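Local coordinates for Serine/threonine-protein kinase Tel1 (Chaetomium thermophilum, PDB 6SKY), which probably phosphorylates serines and threonines that precede glutamine, using ATP, to switch on checkpoint signalling when DNA is damaged, at residues N1676-L1681 / R1781-I1786; S1680-G1685 / G1691-A1696; C1687-L1692 / S1788-F1793; A1695-I1700 / E1722-A1727. One frame throughout, in Å; residues are numbered along the deposited sequence.

Helix 1670-1684 comes first in the chain and supplies one side of contacts 1 and 2. Contact 2 closes the shortest loop, folding that helix against its successor, helix 1687-1706. Contact 4 comes next along the latter helix, about 10 Å from contact 2 between centres, and closes a modest loop to helix 1722-1726. Contacts 1 and 3 span about a hundred residues each: contact 1 ends at the start of helix 1783-1789, contact 3 at its end and the turn after it. Contact 3 opens inside the loop of contact 1 and closes beyond it, so the two cross, and both loops contain contact 4. Together they join a helical hairpin to a short helix after it and one distant in sequence.

Contact 1: residues N1676-L1681 / R1781-I1786; sequences NLIKSL and RVLPPI
Leu1681 and Ile1786 make the tightest touch between helix 1670-1684 and the start of helix 1783-1789: CD2 of Leu1681 lies 3.7 Å from CG2 of Ile1786, and the two side chains slide past each other in opposite directions. With chi1 at -54°, Ile1786 turns its CG2 branch anti to the backbone N and its longer CG1 arm beside that N. One branch thereby serves Leu1681 while the other, ending in CD1, comes 4.3 Å from CG1 of Ile1678. A beta-branched residue suits this place because it fills two directions at once. Ile1678 stands one turn before Leu1681 on the same helix face, and its CD1 comes within 4.2 Å of Leu1783 CD2. All four are buried, wholly apolar and without a hydrogen bond between them.

Away from this cluster the two segments carry their more exposed or polar residues on separate flanks. Arg1781, two residues before helix 1783-1789, is exposed and gives NE to Pro1775 O, while Lys1679 sends NZ to Ser1719 O. Pro1784 and Pro1785 occupy the first turn of their helix, where a residue without an N-H costs no helical bond. On the facing helix Ser1680 OG bonds Leu1677 O at 3.1 Å, from 40° above the carbonyl plane, so that hydroxyl is satisfied within its own helix. Leu1681 also rests on Ala1693, and Ile1786 on Phe1793, so helices 1687-1706 and 1793-1808 flank the apolar cluster. Aliphatic packing of this kind, between neighbouring helices far apart in sequence, fits the alpha-solenoid to which this region belongs.

Contact 2: residues S1680-G1685 / G1691-A1696; sequences SLTISG and GLAEAA
Thr1682, with chi1 at 57°, holds OG1 between its backbone N and carbonyl carbon and swings CG2 beside the N, anti to the carbonyl carbon; this places the methyl group against Ala1693. The hydroxyl faces its own helix, where it hydrogen-bonds Lys1679 O, and only the apolar branch is used across the contact. CG2 lies 3.7 Å from Ala1693 CB. Glu1694 likewise has CG beside its backbone N, and that methylene meets Thr1682 CG2 at 4.1 Å as the two side chains cross obliquely. Beyond CG the glutamate runs on extended, and it is the CG methylene, not the carboxylate, that touches Thr1682.

The arrangement is a helical hairpin, two consecutive helices folded back on each other as in the repeating layers of an alpha-solenoid. Their local axes run at 147° to one another and approach to 8.1 Å. Alanine suits the closest part of this interface because its single methyl lets the backbones come near: the CA atoms of Thr1682 and Ala1693 are 5.8 Å apart. The same methyl touches CB of Leu1681 at 3.7 Å, and thus fits between two neighbouring residues of the facing helix. That helix is weakly bonded and kinked here, its regular bonding interrupted at Leu1681 and Thr1682. Near its end Ser1684 OG bonds Ser1680 O, the donor tilted 24° from the carbonyl plane, and Gly1685 N makes a weak bond to Leu1681 O.

Contact 3: residues C1687-L1692 / S1788-F1793; sequences CFTAGL and SKVKGF
Thr1689 OG1 lies between two neighbours of different kinds: Asp1686 OD1, to which it is weakly hydrogen-bonded, and the methyl CG2 of Val1790, 3.8 Å from it across the contact. Here the first turn and a half of helix 1687-1706, the second arm of a helical hairpin in an alpha-solenoid, meets the last turn of helix 1783-1789 and the loop after it. Val1790 is the first residue to leave helical backbone angles there, with psi at 141°. It crosses Thr1689 at about a right angle, and its CG2 also comes within 4.0 Å of Thr1689 CG2. Both residues are compact and beta-branched, and suit a place where the CA atoms are only 6.5 Å apart. Both branches of the threonine thus meet the same methyl, and Val1790 leans also on Leu1681.

Away from this pair the contact opens to the surface. Lys1789 bends at chi2 (-77°), which carries its chain first past Leu1692 and then to Phe1688. Its CG lies 3.6 Å from Leu1692 CD1, the two side chains meeting at roughly a right angle. A long lysine suits the rim, since its methylenes pack while the ammonium can stay near solvent. Leu1692, one turn after Phe1688, holds CD1 over the centre of that ring, 4.3 Å above the plane. The ammonium does not stack on the ring: Lys1789 NZ sits at the edge, in the ring plane, 3.8 Å from Phe1688 CZ.

Contact 4: residues A1695-I1700 / E1722-A1727; sequences AALRTI and EPLLIA
Arg1698 folds its flat guanidinium back over its own helix, with Ala1695 N on one face, 3.9 Å above the plane and offset toward the rim. The bend at chi3 (-102°) turns the charged group this way, so what faces segment 1722-1727 is the aliphatic stem. CG of Arg1698 lies 3.9 Å from Ala1727 O, just past the end of the short helix, and CD is slightly farther; this is van der Waals contact, with no hydrogen bond. Trp1730 touches the same arginine.

The apolar half is a meeting of two leucines at about a right angle, Leu1697 CD1 with Leu1724 CD2 at 3.9 Å. Flexible, unbranched at CB, these buried residues can reach between the helices; the nearest CA pair beside them, Leu1697 and Leu1725, is 8.7 Å apart. Within helix 1687-1706, Ala1695 O accepts both Thr1699 N and Thr1699 OG1, which satisfies the threonine hydroxyl on its own backbone.

Helix 1670-1684 borders the leucine pair through Leu1675 and Ile1678 on Leu1697 and Lys1679 on Leu1724, while Tyr1429 of helix 1429-1441 packs on Leu1724 and Ala1727.

Contact 1: residues N1676-L1681 / R1781-I1786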
loop_
_atom_site.group_PDB
_atom_site.type_symbol
_atom_site.label_atom_id
_atom_site.label_comp_id
_atom_site.label_asym_id
_atom_site.label_seq_id
_atom_site.Cartn_x
_atom_site.Cartn_y
_atom_site.Cartn_z
ATOM N N ASN A 1676 -35.571 -50.309 15.571
ATOM C CA ASN A 1676 -35.105 -50.250 14.191
ATOM C C ASN A 1676 -33.804 -51.013 14.015
ATOM O O ASN A 1676 -33.614 -51.700 13.005
ATOM C CB ASN A 1676 -34.933 -48.804 13.752
ATOM C CG ASN A 1676 -36.244 -48.118 13.520
ATOM O OD1 ASN A 1676 -37.295 -48.660 13.823
ATOM N ND2 ASN A 1676 -36.193 -46.915 12.981
ATOM N N LEU A 1677 -32.898 -50.917 14.987
ATOM C CA LEU A 1677 -31.653 -51.668 14.892
ATOM C C LEU A 1677 -31.909 -53.166 14.884
ATOM O O LEU A 1677 -31.226 -53.912 14.178
ATOM C CB LEU A 1677 -30.726 -51.302 16.040
ATOM C CG LEU A 1677 -29.839 -50.089 15.833
ATOM C CD1 LEU A 1677 -28.902 -49.976 16.989
ATOM C CD2 LEU A 1677 -29.077 -50.237 14.560
ATOM N N ILE A 1678 -32.881 -53.626 15.664
ATOM C CA ILE A 1678 -33.173 -55.053 15.721
ATOM C C ILE A 1678 -33.935 -55.498 14.484
ATOM O O ILE A 1678 -33.702 -56.588 13.960
ATOM C CB ILE A 1678 -33.940 -55.382 17.009
ATOM C CG1 ILE A 1678 -33.031 -55.213 18.220
ATOM C CG2 ILE A 1678 -34.467 -56.782 16.968
ATOM C CD1 ILE A 1678 -33.747 -55.332 19.527
ATOM N N LYS A 1679 -34.845 -54.664 13.988
ATOM C CA LYS A 1679 -35.591 -55.005 12.787
ATOM C C LYS A 1679 -34.677 -55.124 11.581
ATOM O O LYS A 1679 -34.870 -56.003 10.737
ATOM C CB LYS A 1679 -36.665 -53.959 12.527
ATOM C CG LYS A 1679 -37.442 -54.194 11.267
ATOM C CD LYS A 1679 -38.268 -52.985 10.909
ATOM C CE LYS A 1679 -37.384 -51.817 10.549
ATOM N NZ LYS A 1679 -38.180 -50.606 10.243
ATOM N N SER A 1680 -33.674 -54.252 11.475
ATOM C CA SER A 1680 -32.770 -54.344 10.338
ATOM C C SER A 1680 -31.973 -55.638 10.328
ATOM O O SER A 1680 -31.384 -55.972 9.297
ATOM C CB SER A 1680 -31.815 -53.161 10.325
ATOM O OG SER A 1680 -30.733 -53.385 11.204
ATOM N N LEU A 1681 -31.941 -56.373 11.436
ATOM C CA LEU A 1681 -31.225 -57.637 11.494
ATOM C C LEU A 1681 -32.018 -58.793 10.909
ATOM O O LEU A 1681 -31.429 -59.825 10.580
ATOM C CB LEU A 1681 -30.864 -57.964 12.937
ATOM C CG LEU A 1681 -29.404 -57.850 13.319
ATOM C CD1 LEU A 1681 -28.862 -56.533 12.848
ATOM C CD2 LEU A 1681 -29.287 -57.977 14.812
ATOM N N ARG A 1781 -33.718 -56.531 28.024
ATOM C CA ARG A 1781 -33.573 -57.894 28.509
ATOM C C ARG A 1781 -33.233 -58.854 27.381
ATOM O O ARG A 1781 -32.565 -59.866 27.610
ATOM C CB ARG A 1781 -34.859 -58.320 29.204
ATOM C CG ARG A 1781 -34.768 -59.609 29.969
ATOM C CD ARG A 1781 -36.152 -60.174 30.135
ATOM N NE ARG A 1781 -37.098 -59.143 30.536
ATOM C CZ ARG A 1781 -38.410 -59.243 30.377
ATOM N NH1 ARG A 1781 -38.927 -60.324 29.818
ATOM N NH2 ARG A 1781 -39.204 -58.261 30.775
ATOM N N VAL A 1782 -33.669 -58.550 26.164
ATOM C CA VAL A 1782 -33.490 -59.435 25.023
ATOM C C VAL A 1782 -32.218 -59.076 24.272
ATOM O O VAL A 1782 -31.932 -59.640 23.213
ATOM C CB VAL A 1782 -34.705 -59.358 24.090
ATOM C CG1 VAL A 1782 -35.973 -59.547 24.872
ATOM C CG2 VAL A 1782 -34.722 -58.031 23.395
ATOM N N LEU A 1783 -31.457 -58.137 24.799
ATOM C CA LEU A 1783 -30.282 -57.643 24.096
ATOM C C LEU A 1783 -29.032 -58.508 24.234
ATOM O O LEU A 1783 -28.376 -58.754 23.221
ATOM C CB LEU A 1783 -29.956 -56.218 24.536
ATOM C CG LEU A 1783 -30.624 -55.109 23.725
ATOM C CD1 LEU A 1783 -30.004 -53.788 24.079
ATOM C CD2 LEU A 1783 -30.502 -55.365 22.245
ATOM N N PRO A 1784 -28.642 -58.964 25.426
ATOM C CA PRO A 1784 -27.308 -59.567 25.589
ATOM C C PRO A 1784 -27.006 -60.650 24.564
ATOM O O PRO A 1784 -25.870 -60.714 24.065
ATOM C CB PRO A 1784 -27.354 -60.130 27.014
ATOM C CG PRO A 1784 -28.283 -59.247 27.708
ATOM C CD PRO A 1784 -29.342 -58.892 26.720
ATOM N N PRO A 1785 -27.970 -61.517 24.199
ATOM C CA PRO A 1785 -27.706 -62.427 23.071
ATOM C C PRO A 1785 -27.258 -61.715 21.809
ATOM O O PRO A 1785 -26.195 -62.034 21.267
ATOM C CB PRO A 1785 -29.051 -63.127 22.879
ATOM C CG PRO A 1785 -29.639 -63.137 24.197
ATOM C CD PRO A 1785 -29.253 -61.856 24.843
ATOM N N ILE A 1786 -28.039 -60.742 21.337
ATOM C CA ILE A 1786 -27.715 -60.046 20.096
ATOM C C ILE A 1786 -26.402 -59.293 20.225
ATOM O O ILE A 1786 -25.596 -59.260 19.293
ATOM C CB ILE A 1786 -28.862 -59.103 19.705
ATOM C CG1 ILE A 1786 -30.174 -59.865 19.645
ATOM C CG2 ILE A 1786 -28.591 -58.481 18.376
ATOM C CD1 ILE A 1786 -31.319 -59.026 19.202
#

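Contact 2: residues S1680-G1685 / G1691-A1696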
loop_
_atom_site.group_PDB
_atom_site.type_symbol
_atom_site.label_atom_id
_atom_site.label_comp_id
_atom_site.label_asym_id
_atom_site.label_seq_id
_atom_site.Cartn_x
_atom_site.Cartn_y
_atom_site.Cartn_z
ATOM N N SER A 1680 -33.674 -54.252 11.475
ATOM C CA SER A 1680 -32.770 -54.344 10.338
ATOM C C SER A 1680 -31.973 -55.638 10.328
ATOM O O SER A 1680 -31.384 -55.972 9.297
ATOM C CB SER A 1680 -31.815 -53.161 10.325
ATOM O OG SER A 1680 -30.733 -53.385 11.204
ATOM N N LEU A 1681 -31.941 -56.373 11.436
ATOM C CA LEU A 1681 -31.225 -57.637 11.494
ATOM C C LEU A 1681 -32.018 -58.793 10.909
ATOM O O LEU A 1681 -31.429 -59.825 10.580
ATOM C CB LEU A 1681 -30.864 -57.964 12.937
ATOM C CG LEU A 1681 -29.404 -57.850 13.319
ATOM C CD1 LEU A 1681 -28.862 -56.533 12.848
ATOM C CD2 LEU A 1681 -29.287 -57.977 14.812
ATOM N N THR A 1682 -33.336 -58.652 10.783
ATOM C CA THR A 1682 -34.136 -59.728 10.216
ATOM C C THR A 1682 -33.887 -59.869 8.723
ATOM O O THR A 1682 -33.835 -60.986 8.200
ATOM C CB THR A 1682 -35.617 -59.479 10.484
ATOM O OG1 THR A 1682 -35.991 -58.210 9.948
ATOM C CG2 THR A 1682 -35.891 -59.484 11.960
ATOM N N ILE A 1683 -33.714 -58.749 8.021
ATOM C CA ILE A 1683 -33.586 -58.769 6.569
ATOM C C ILE A 1683 -32.144 -58.786 6.101
ATOM O O ILE A 1683 -31.903 -58.933 4.893
ATOM C CB ILE A 1683 -34.307 -57.565 5.932
ATOM C CG1 ILE A 1683 -33.554 -56.278 6.245
ATOM C CG2 ILE A 1683 -35.723 -57.465 6.448
ATOM C CD1 ILE A 1683 -34.237 -55.043 5.734
ATOM N N SER A 1684 -31.177 -58.644 7.001
ATOM C CA SER A 1684 -29.790 -58.480 6.600
ATOM C C SER A 1684 -28.849 -59.483 7.238
ATOM O O SER A 1684 -27.642 -59.424 6.979
ATOM C CB SER A 1684 -29.304 -57.061 6.925
ATOM O OG SER A 1684 -29.198 -56.856 8.319
ATOM N N GLY A 1685 -29.348 -60.396 8.058
ATOM C CA GLY A 1685 -28.504 -61.366 8.712
ATOM C C GLY A 1685 -28.499 -62.708 7.999
ATOM O O GLY A 1685 -29.215 -62.940 7.031
ATOM N N GLY A 1691 -32.596 -65.244 13.194
ATOM C CA GLY A 1691 -33.326 -65.980 14.212
ATOM C C GLY A 1691 -33.300 -65.282 15.557
ATOM O O GLY A 1691 -34.327 -65.170 16.233
ATOM N N LEU A 1692 -32.122 -64.805 15.962
ATOM C CA LEU A 1692 -32.016 -64.021 17.190
ATOM C C LEU A 1692 -32.896 -62.781 17.134
ATOM O O LEU A 1692 -33.574 -62.448 18.110
ATOM C CB LEU A 1692 -30.565 -63.625 17.435
ATOM C CG LEU A 1692 -29.608 -64.723 17.874
ATOM C CD1 LEU A 1692 -28.187 -64.274 17.697
ATOM C CD2 LEU A 1692 -29.862 -65.080 19.311
ATOM N N ALA A 1693 -32.902 -62.088 15.997
ATOM C CA ALA A 1693 -33.696 -60.872 15.881
ATOM C C ALA A 1693 -35.189 -61.165 15.943
ATOM O O ALA A 1693 -35.942 -60.428 16.586
ATOM C CB ALA A 1693 -33.346 -60.146 14.588
ATOM N N GLU A 1694 -35.639 -62.231 15.284
ATOM C CA GLU A 1694 -37.055 -62.578 15.342
ATOM C C GLU A 1694 -37.460 -63.015 16.743
ATOM O O GLU A 1694 -38.561 -62.694 17.203
ATOM C CB GLU A 1694 -37.365 -63.661 14.316
ATOM C CG GLU A 1694 -37.375 -63.152 12.895
ATOM C CD GLU A 1694 -37.392 -64.258 11.854
ATOM O OE1 GLU A 1694 -37.640 -63.950 10.671
ATOM O OE2 GLU A 1694 -37.152 -65.427 12.210
ATOM N N ALA A 1695 -36.581 -63.725 17.448
ATOM C CA ALA A 1695 -36.873 -64.092 18.828
ATOM C C ALA A 1695 -37.013 -62.857 19.706
ATOM O O ALA A 1695 -37.960 -62.743 20.499
ATOM C CB ALA A 1695 -35.776 -65.008 19.363
ATOM N N ALA A 1696 -36.069 -61.921 19.580
ATOM C CA ALA A 1696 -36.126 -60.690 20.356
ATOM C C ALA A 1696 -37.404 -59.920 20.075
ATOM O O ALA A 1696 -38.072 -59.447 20.998
ATOM C CB ALA A 1696 -34.907 -59.828 20.054
#

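Contact 3: residues C1687-L1692 / S1788-F1793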
loop_
_atom_site.group_PDB
_atom_site.type_symbol
_atom_site.label_atom_id
_atom_site.label_comp_id
_atom_site.label_asym_id
_atom_site.label_seq_id
_atom_site.Cartn_x
_atom_site.Cartn_y
_atom_site.Cartn_z
ATOM N N CYS A 1687 -28.870 -67.004 8.843
ATOM C CA CYS A 1687 -29.925 -67.716 9.556
ATOM C C CYS A 1687 -29.885 -67.401 11.044
ATOM O O CYS A 1687 -30.911 -67.078 11.651
ATOM C CB CYS A 1687 -29.792 -69.220 9.320
ATOM S SG CYS A 1687 -30.863 -70.222 10.364
ATOM N N PHE A 1688 -28.695 -67.463 11.640
ATOM C CA PHE A 1688 -28.567 -67.314 13.085
ATOM C C PHE A 1688 -28.988 -65.924 13.540
ATOM O O PHE A 1688 -29.758 -65.772 14.496
ATOM C CB PHE A 1688 -27.127 -67.592 13.499
ATOM C CG PHE A 1688 -26.965 -67.878 14.951
ATOM C CD1 PHE A 1688 -28.046 -68.283 15.711
ATOM C CD2 PHE A 1688 -25.736 -67.741 15.560
ATOM C CE1 PHE A 1688 -27.903 -68.553 17.050
ATOM C CE2 PHE A 1688 -25.586 -68.010 16.902
ATOM C CZ PHE A 1688 -26.673 -68.416 17.648
ATOM N N THR A 1689 -28.478 -64.896 12.866
ATOM C CA THR A 1689 -28.758 -63.525 13.266
ATOM C C THR A 1689 -30.225 -63.174 13.073
ATOM O O THR A 1689 -30.840 -62.559 13.951
ATOM C CB THR A 1689 -27.858 -62.582 12.481
ATOM O OG1 THR A 1689 -26.525 -62.676 12.995
ATOM C CG2 THR A 1689 -28.334 -61.168 12.597
ATOM N N ALA A 1690 -30.805 -63.550 11.937
ATOM C CA ALA A 1690 -32.228 -63.311 11.744
ATOM C C ALA A 1690 -33.061 -64.072 12.763
ATOM O O ALA A 1690 -34.116 -63.591 13.184
ATOM C CB ALA A 1690 -32.638 -63.690 10.325
ATOM N N GLY A 1691 -32.596 -65.244 13.194
ATOM C CA GLY A 1691 -33.326 -65.980 14.212
ATOM C C GLY A 1691 -33.300 -65.282 15.557
ATOM O O GLY A 1691 -34.327 -65.170 16.233
ATOM N N LEU A 1692 -32.122 -64.805 15.962
ATOM C CA LEU A 1692 -32.016 -64.021 17.190
ATOM C C LEU A 1692 -32.896 -62.781 17.134
ATOM O O LEU A 1692 -33.574 -62.448 18.110
ATOM C CB LEU A 1692 -30.565 -63.625 17.435
ATOM C CG LEU A 1692 -29.608 -64.723 17.874
ATOM C CD1 LEU A 1692 -28.187 -64.274 17.697
ATOM C CD2 LEU A 1692 -29.862 -65.080 19.311
ATOM N N SER A 1788 -23.827 -60.018 22.022
ATOM C CA SER A 1788 -22.675 -60.910 22.032
ATOM C C SER A 1788 -22.475 -61.609 20.692
ATOM O O SER A 1788 -21.334 -61.815 20.265
ATOM C CB SER A 1788 -22.828 -61.936 23.149
ATOM O OG SER A 1788 -24.181 -62.322 23.271
ATOM N N LYS A 1789 -23.558 -61.981 20.014
ATOM C CA LYS A 1789 -23.418 -62.737 18.773
ATOM C C LYS A 1789 -23.116 -61.827 17.590
ATOM O O LYS A 1789 -22.054 -61.932 16.973
ATOM C CB LYS A 1789 -24.684 -63.547 18.504
ATOM C CG LYS A 1789 -25.132 -64.416 19.663
ATOM C CD LYS A 1789 -24.312 -65.675 19.795
ATOM C CE LYS A 1789 -25.013 -66.655 20.714
ATOM N NZ LYS A 1789 -24.412 -68.015 20.640
ATOM N N VAL A 1790 -24.040 -60.922 17.264
ATOM C CA VAL A 1790 -23.916 -60.124 16.052
ATOM C C VAL A 1790 -22.704 -59.211 16.142
ATOM O O VAL A 1790 -22.408 -58.639 17.198
ATOM C CB VAL A 1790 -25.197 -59.313 15.812
ATOM C CG1 VAL A 1790 -25.144 -58.643 14.464
ATOM C CG2 VAL A 1790 -26.401 -60.207 15.912
ATOM N N LYS A 1791 -21.999 -59.066 15.028
ATOM C CA LYS A 1791 -20.779 -58.278 14.972
ATOM C C LYS A 1791 -21.098 -56.840 14.591
ATOM O O LYS A 1791 -21.833 -56.593 13.632
ATOM C CB LYS A 1791 -19.807 -58.884 13.964
ATOM C CG LYS A 1791 -18.748 -57.929 13.466
ATOM C CD LYS A 1791 -17.910 -58.570 12.375
ATOM C CE LYS A 1791 -16.878 -57.603 11.832
ATOM N NZ LYS A 1791 -15.944 -58.264 10.882
ATOM N N GLY A 1792 -20.536 -55.896 15.337
ATOM C CA GLY A 1792 -20.757 -54.494 15.072
ATOM C C GLY A 1792 -22.089 -53.958 15.531
ATOM O O GLY A 1792 -22.413 -52.811 15.218
ATOM N N PHE A 1793 -22.872 -54.748 16.256
ATOM C CA PHE A 1793 -24.159 -54.284 16.750
ATOM C C PHE A 1793 -24.010 -53.439 18.000
ATOM O O PHE A 1793 -24.790 -52.504 18.208
ATOM C CB PHE A 1793 -25.062 -55.478 17.031
ATOM C CG PHE A 1793 -26.447 -55.112 17.448
ATOM C CD1 PHE A 1793 -27.399 -54.792 16.512
ATOM C CD2 PHE A 1793 -26.807 -55.123 18.773
ATOM C CE1 PHE A 1793 -28.669 -54.469 16.891
ATOM C CE2 PHE A 1793 -28.079 -54.800 19.151
ATOM C CZ PHE A 1793 -29.009 -54.473 18.210
#

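Contact 4: residues A1695-I1700 / E1722-A1727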
loop_
_atom_site.group_PDB
_atom_site.type_symbol
_atom_site.label_atom_id
_atom_site.label_comp_id
_atom_site.label_asym_id
_atom_site.label_seq_id
_atom_site.Cartn_x
_atom_site.Cartn_y
_atom_site.Cartn_z
ATOM N N ALA A 1695 -36.581 -63.725 17.448
ATOM C CA ALA A 1695 -36.873 -64.092 18.828
ATOM C C ALA A 1695 -37.013 -62.857 19.706
ATOM O O ALA A 1695 -37.960 -62.743 20.499
ATOM C CB ALA A 1695 -35.776 -65.008 19.363
ATOM N N ALA A 1696 -36.069 -61.921 19.580
ATOM C CA ALA A 1696 -36.126 -60.690 20.356
ATOM C C ALA A 1696 -37.404 -59.920 20.075
ATOM O O ALA A 1696 -38.072 -59.447 20.998
ATOM C CB ALA A 1696 -34.907 -59.828 20.054
ATOM N N LEU A 1697 -37.758 -59.770 18.801
ATOM C CA LEU A 1697 -38.954 -59.009 18.471
ATOM C C LEU A 1697 -40.210 -59.696 18.985
ATOM O O LEU A 1697 -41.145 -59.024 19.433
ATOM C CB LEU A 1697 -39.044 -58.786 16.967
ATOM C CG LEU A 1697 -38.100 -57.734 16.400
ATOM C CD1 LEU A 1697 -38.276 -57.621 14.904
ATOM C CD2 LEU A 1697 -38.346 -56.403 17.066
ATOM N N ARG A 1698 -40.260 -61.029 18.932
ATOM C CA ARG A 1698 -41.420 -61.731 19.468
ATOM C C ARG A 1698 -41.558 -61.480 20.960
ATOM O O ARG A 1698 -42.641 -61.130 21.442
ATOM C CB ARG A 1698 -41.326 -63.226 19.174
ATOM C CG ARG A 1698 -42.003 -63.637 17.880
ATOM C CD ARG A 1698 -42.044 -65.143 17.690
ATOM N NE ARG A 1698 -41.029 -65.621 16.762
ATOM C CZ ARG A 1698 -39.935 -66.272 17.127
ATOM N NH1 ARG A 1698 -39.713 -66.532 18.405
ATOM N NH2 ARG A 1698 -39.064 -66.667 16.216
ATOM N N THR A 1699 -40.461 -61.624 21.706
ATOM C CA THR A 1699 -40.508 -61.350 23.140
ATOM C C THR A 1699 -40.982 -59.930 23.419
ATOM O O THR A 1699 -41.895 -59.716 24.224
ATOM C CB THR A 1699 -39.137 -61.571 23.766
ATOM O OG1 THR A 1699 -38.734 -62.926 23.557
ATOM C CG2 THR A 1699 -39.192 -61.295 25.245
ATOM N N ILE A 1700 -40.374 -58.945 22.756
ATOM C CA ILE A 1700 -40.694 -57.547 23.033
ATOM C C ILE A 1700 -42.154 -57.260 22.728
ATOM O O ILE A 1700 -42.880 -56.713 23.563
ATOM C CB ILE A 1700 -39.767 -56.613 22.239
ATOM C CG1 ILE A 1700 -38.355 -56.657 22.802
ATOM C CG2 ILE A 1700 -40.294 -55.205 22.263
ATOM C CD1 ILE A 1700 -37.356 -55.975 21.930
ATOM N N GLU A 1722 -46.578 -53.629 9.498
ATOM C CA GLU A 1722 -47.668 -54.442 10.031
ATOM C C GLU A 1722 -47.442 -55.944 9.904
ATOM O O GLU A 1722 -47.738 -56.662 10.876
ATOM C CB GLU A 1722 -48.988 -54.043 9.365
ATOM C CG GLU A 1722 -50.191 -54.768 9.934
ATOM C CD GLU A 1722 -51.445 -54.517 9.130
ATOM O OE1 GLU A 1722 -51.358 -53.789 8.118
ATOM O OE2 GLU A 1722 -52.512 -55.048 9.504
ATOM N N PRO A 1723 -46.962 -56.490 8.780
ATOM C CA PRO A 1723 -46.738 -57.943 8.741
ATOM C C PRO A 1723 -45.760 -58.434 9.793
ATOM O O PRO A 1723 -45.958 -59.517 10.351
ATOM C CB PRO A 1723 -46.213 -58.175 7.318
ATOM C CG PRO A 1723 -45.747 -56.852 6.857
ATOM C CD PRO A 1723 -46.681 -55.877 7.474
ATOM N N LEU A 1724 -44.711 -57.669 10.085
ATOM C CA LEU A 1724 -43.789 -58.060 11.142
ATOM C C LEU A 1724 -44.366 -57.773 12.518
ATOM O O LEU A 1724 -44.011 -58.447 13.489
ATOM C CB LEU A 1724 -42.452 -57.342 10.964
ATOM C CG LEU A 1724 -41.336 -57.669 11.954
ATOM C CD1 LEU A 1724 -41.108 -59.154 12.035
ATOM C CD2 LEU A 1724 -40.064 -56.966 11.555
ATOM N N LEU A 1725 -45.259 -56.792 12.619
ATOM C CA LEU A 1725 -45.915 -56.510 13.886
ATOM C C LEU A 1725 -46.947 -57.568 14.241
ATOM O O LEU A 1725 -47.319 -57.687 15.412
ATOM C CB LEU A 1725 -46.567 -55.133 13.831
ATOM C CG LEU A 1725 -47.006 -54.513 15.151
ATOM C CD1 LEU A 1725 -45.927 -54.681 16.191
ATOM C CD2 LEU A 1725 -47.302 -53.051 14.937
ATOM N N ILE A 1726 -47.415 -58.332 13.260
ATOM C CA ILE A 1726 -48.367 -59.399 13.533
ATOM C C ILE A 1726 -47.671 -60.737 13.764
ATOM O O ILE A 1726 -48.126 -61.535 14.589
ATOM C CB ILE A 1726 -49.384 -59.495 12.388
ATOM C CG1 ILE A 1726 -50.147 -58.180 12.256
ATOM C CG2 ILE A 1726 -50.349 -60.632 12.623
ATOM C CD1 ILE A 1726 -51.148 -58.173 11.137
ATOM N N ALA A 1727 -46.571 -61.000 13.068
ATOM C CA ALA A 1727 -45.835 -62.241 13.245
ATOM C C ALA A 1727 -44.989 -62.255 14.508
ATOM O O ALA A 1727 -44.242 -63.213 14.724
ATOM C CB ALA A 1727 -44.946 -62.498 12.029
#